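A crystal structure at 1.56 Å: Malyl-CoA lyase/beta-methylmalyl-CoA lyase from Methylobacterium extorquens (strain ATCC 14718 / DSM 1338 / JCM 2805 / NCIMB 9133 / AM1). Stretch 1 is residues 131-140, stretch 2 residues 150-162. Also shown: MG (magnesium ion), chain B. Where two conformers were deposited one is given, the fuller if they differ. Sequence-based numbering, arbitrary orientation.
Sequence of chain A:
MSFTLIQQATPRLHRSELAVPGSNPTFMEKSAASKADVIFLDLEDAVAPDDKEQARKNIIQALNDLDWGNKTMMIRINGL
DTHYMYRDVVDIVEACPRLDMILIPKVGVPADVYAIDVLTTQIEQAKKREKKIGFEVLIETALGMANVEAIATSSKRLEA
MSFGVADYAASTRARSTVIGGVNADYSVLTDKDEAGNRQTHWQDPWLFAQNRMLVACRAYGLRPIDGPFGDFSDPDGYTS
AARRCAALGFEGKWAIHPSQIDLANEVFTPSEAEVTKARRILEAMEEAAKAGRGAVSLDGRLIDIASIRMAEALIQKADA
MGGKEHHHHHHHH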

# COMPACT_ATOMS: atom_id res chain seq x y z
N LYS A 131 31.94 9.06 12.80
CA LYS A 131 31.00 8.10 13.36
C LYS A 131 29.59 8.48 12.89
O LYS A 131 29.26 9.66 12.85
N LYS A 132 28.77 7.49 12.56
CA LYS A 132 27.34 7.71 12.30
C LYS A 132 26.54 7.16 13.48
O LYS A 132 26.67 5.98 13.87
N ILE A 133 25.66 7.99 14.02
CA ILE A 133 24.79 7.57 15.13
C ILE A 133 23.80 6.49 14.66
O ILE A 133 23.27 6.55 13.54
N GLY A 134 23.56 5.50 15.52
CA GLY A 134 22.52 4.50 15.28
C GLY A 134 21.27 4.84 16.07
O GLY A 134 21.34 5.55 17.06
N PHE A 135 20.17 4.21 15.70
CA PHE A 135 18.90 4.39 16.37
C PHE A 135 18.42 3.10 17.06
O PHE A 135 18.52 1.96 16.51
N GLU A 136 17.80 3.29 18.21
CA GLU A 136 16.97 2.27 18.85
C GLU A 136 15.58 2.93 18.96
O GLU A 136 15.46 4.12 19.21
N VAL A 137 14.53 2.14 18.74
CA VAL A 137 13.16 2.62 18.91
C VAL A 137 12.48 1.91 20.04
O VAL A 137 12.63 0.71 20.22
N LEU A 138 11.72 2.66 20.80
CA LEU A 138 10.83 2.10 21.82
C LEU A 138 9.46 1.84 21.23
O LEU A 138 8.82 2.77 20.67
N ILE A 139 9.03 0.58 21.32
CA ILE A 139 7.66 0.16 20.99
C ILE A 139 6.98 0.05 22.35
O ILE A 139 7.20 -0.92 23.12
N GLU A 140 6.22 1.09 22.68
CA GLU A 140 5.70 1.28 24.05
C GLU A 140 4.29 1.84 24.01
O GLU A 140 3.81 2.36 25.01
N ALA A 150 6.35 -2.13 9.83
CA ALA A 150 6.74 -0.97 9.05
C ALA A 150 7.81 -0.12 9.70
O ALA A 150 8.74 0.38 9.02
N ILE A 151 7.72 0.02 11.00
CA ILE A 151 8.77 0.78 11.71
C ILE A 151 10.12 0.11 11.55
O ILE A 151 11.16 0.76 11.46
N ALA A 152 10.13 -1.23 11.48
CA ALA A 152 11.39 -1.95 11.42
C ALA A 152 12.26 -1.64 10.19
O ALA A 152 13.46 -1.89 10.24
N THR A 153 11.66 -1.15 9.11
CA THR A 153 12.34 -0.81 7.90
C THR A 153 12.46 0.69 7.64
O THR A 153 12.66 1.13 6.50
N SER A 154 12.37 1.48 8.71
CA SER A 154 12.23 2.93 8.53
C SER A 154 13.50 3.75 8.44
O SER A 154 13.39 4.94 8.14
N SER A 155 14.66 3.14 8.69
CA SER A 155 15.92 3.93 8.61
C SER A 155 17.10 2.98 8.54
O SER A 155 17.17 2.02 9.29
N LYS A 156 18.09 3.36 7.73
CA LYS A 156 19.36 2.62 7.69
C LYS A 156 20.12 2.69 9.01
O LYS A 156 21.00 1.84 9.27
N ARG A 157 19.78 3.69 9.85
CA ARG A 157 20.35 3.79 11.19
C ARG A 157 19.78 2.86 12.19
O ARG A 157 20.35 2.70 13.26
N LEU A 158 18.58 2.30 11.91
CA LEU A 158 17.89 1.54 12.92
C LEU A 158 18.61 0.23 13.20
O LEU A 158 18.93 -0.53 12.28
N GLU A 159 18.86 -0.01 14.48
CA GLU A 159 19.55 -1.19 14.97
C GLU A 159 18.79 -2.10 15.91
O GLU A 159 19.14 -3.29 16.01
N ALA A 160 17.76 -1.60 16.59
CA ALA A 160 17.20 -2.31 17.76
C ALA A 160 15.84 -1.74 18.09
O ALA A 160 15.57 -0.56 17.82
N MET A 161 15.01 -2.58 18.71
CA MET A 161 13.72 -2.14 19.26
C MET A 161 13.64 -2.63 20.70
O MET A 161 13.99 -3.80 20.96
N SER A 162 13.18 -1.73 21.59
CA SER A 162 12.91 -2.12 22.96
C SER A 162 11.40 -2.17 23.20
O SER A 162 10.70 -1.26 22.77

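The contact is a pair of neighbouring parallel β-strands, 134-139 and 158-162, joined by backbone hydrogen bonds, with an apolar cluster on one sheet face, a Glu-Ser hydrogen bond on the other and an arginine closing the N-terminal end. The strand axes approach to 4.6 Å at 20°, and 805 Å² is buried in total. The ladder runs Phe135 N to Arg157 O (2.9 Å), Glu159 N to Phe135 O (2.8 Å), Val137 N to Ala160 O (3.0 Å), Ser162 N to Val137 O (2.9 Å) and Ile139 N to Ser162 O (2.9 Å). Ala160 N is buried without a partner.

Phe135, Val137, Leu158 and Met161 share one face. Val137 (m) is central: its CG1 lies 3.7 Å from Leu158 CD1, while its CG2 lies 3.7 Å from Met161 CE and 4.1 Å from Ile151 CG2. Leu158 (chi1 t, chi2 p) thereby brings its end closer to the first strand. Ile139 (m, m) extends the cluster, its CD1 4.1 Å from Ile151 CD1.

On the face of Glu136, Ala160 and Ser162, the extended Glu136 (t, t) accepts a hydrogen bond from Ser162, OG to OE2 2.6 Å; its CG also packs 3.9 Å from Ala160 CB.

Arg157 (m, t, t) points toward stretch 1. Its CD sits 3.8 Å from the Phe135 ring centroid, 18° off the normal, a CH-pi contact over the face, and its NH1 donates to Ile133 O at 2.8 Å and 159°. Arg157 NH2 and Lys132 NZ, like charges, stand 3.5 Å apart; water 1 accepts from both, at 2.6 Å from Lys132 NZ and, weakly, at 3.4 Å from Arg157 NH2.

Beyond the strand, Glu140 (p, t) makes no contact with stretch 2; its OE1 binds magnesium at 2.0 Å, and its OE2 accepts from metal-bound water 2 at 2.7 Å.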

# COMPACT_ATOMS: atom_id res chain seq x y z
CB LYS A 131 31.06 8.12 14.90
CG LYS A 131 30.09 7.13 15.60
CD LYS A 131 29.70 7.59 17.02
CE LYS A 131 30.87 7.56 17.92
NZ LYS A 131 30.62 7.77 19.35
CB LYS A 132 26.91 7.04 10.97
CG LYS A 132 27.48 7.68 9.64
CD LYS A 132 26.66 7.29 8.38
CE LYS A 132 26.19 8.43 7.41
NZ LYS A 132 24.73 9.03 7.46
CB ILE A 133 24.04 8.80 15.68
CG1 ILE A 133 24.98 9.60 16.60
CG2 ILE A 133 22.70 8.47 16.35
CD1 ILE A 133 24.45 11.00 16.88
CB PHE A 135 17.80 4.84 15.44
CG PHE A 135 17.95 6.22 14.83
CD1 PHE A 135 18.74 7.22 15.40
CD2 PHE A 135 17.18 6.57 13.75
CE1 PHE A 135 18.77 8.49 14.87
CE2 PHE A 135 17.21 7.86 13.23
CZ PHE A 135 18.04 8.83 13.79
CB GLU A 136 17.47 1.91 20.25
CG GLU A 136 16.65 0.88 21.01
CD GLU A 136 17.31 0.57 22.39
OE1 GLU A 136 18.54 0.25 22.37
OE2 GLU A 136 16.58 0.69 23.43
CB VAL A 137 12.35 2.51 17.62
CG1 VAL A 137 12.87 3.42 16.54
CG2 VAL A 137 12.19 1.14 17.20
CB LEU A 138 10.72 3.07 22.99
CG LEU A 138 11.49 2.68 24.23
CD1 LEU A 138 11.86 3.88 25.07
CD2 LEU A 138 10.74 1.64 25.03
CB ILE A 139 7.67 -1.14 20.18
CG1 ILE A 139 8.51 -1.02 18.91
CG2 ILE A 139 6.22 -1.55 19.87
CD1 ILE A 139 8.04 -0.03 17.92
CB GLU A 140 6.62 2.16 24.88
CG GLU A 140 6.79 3.59 24.36
CD GLU A 140 7.65 4.48 25.25
OE1 GLU A 140 7.32 4.49 26.46
OE2 GLU A 140 8.56 5.13 24.73
CB ALA A 150 5.49 -0.10 8.71
CB ILE A 151 8.38 0.96 13.21
CG1 ILE A 151 7.16 1.90 13.33
CG2 ILE A 151 9.55 1.48 14.04
CD1 ILE A 151 6.44 1.81 14.67
CB ALA A 152 11.13 -3.46 11.48
CB THR A 153 11.79 -1.54 6.67
OG1 THR A 153 10.44 -1.15 6.46
CG2 THR A 153 11.92 -3.07 6.83
CB SER A 154 11.40 3.46 9.70
OG SER A 154 12.00 3.26 10.96
CB SER A 155 16.10 4.80 9.83
OG SER A 155 17.37 5.45 9.86
CB LYS A 156 20.22 3.14 6.54
CG LYS A 156 19.69 2.70 5.18
CD LYS A 156 20.64 3.10 4.04
CE LYS A 156 20.75 4.60 3.79
NZ LYS A 156 19.44 5.26 3.40
CB ARG A 157 20.25 5.20 11.75
CG ARG A 157 20.88 6.31 10.93
CD ARG A 157 20.69 7.66 11.61
NE ARG A 157 21.20 8.75 10.84
CZ ARG A 157 22.44 9.25 10.91
NH1 ARG A 157 23.33 8.77 11.78
NH2 ARG A 157 22.76 10.26 10.12
CB LEU A 158 16.43 1.29 12.49
CG LEU A 158 15.51 0.67 13.54
CD1 LEU A 158 15.45 1.52 14.79
CD2 LEU A 158 14.10 0.53 12.94
CB GLU A 159 20.84 -0.82 15.72
CG GLU A 159 21.80 0.04 14.93
CD GLU A 159 23.10 0.33 15.71
OE1 GLU A 159 23.76 1.33 15.34
OE2 GLU A 159 23.41 -0.45 16.66
CB ALA A 160 18.13 -2.14 18.95
CB MET A 161 12.52 -2.70 18.47
CG MET A 161 12.63 -2.67 16.96
SD MET A 161 11.15 -3.26 16.07
CE MET A 161 10.84 -1.70 15.29
CB SER A 162 13.50 -1.13 23.96
OG SER A 162 14.92 -1.26 24.10
MG MG B . 7.98 5.51 28.07
O HOH W 1 25.67 11.17 8.64
O HOH W 2 9.68 6.06 27.04
O HOH W 3 8.96 3.82 28.76
O HOH W 4 7.10 7.35 27.47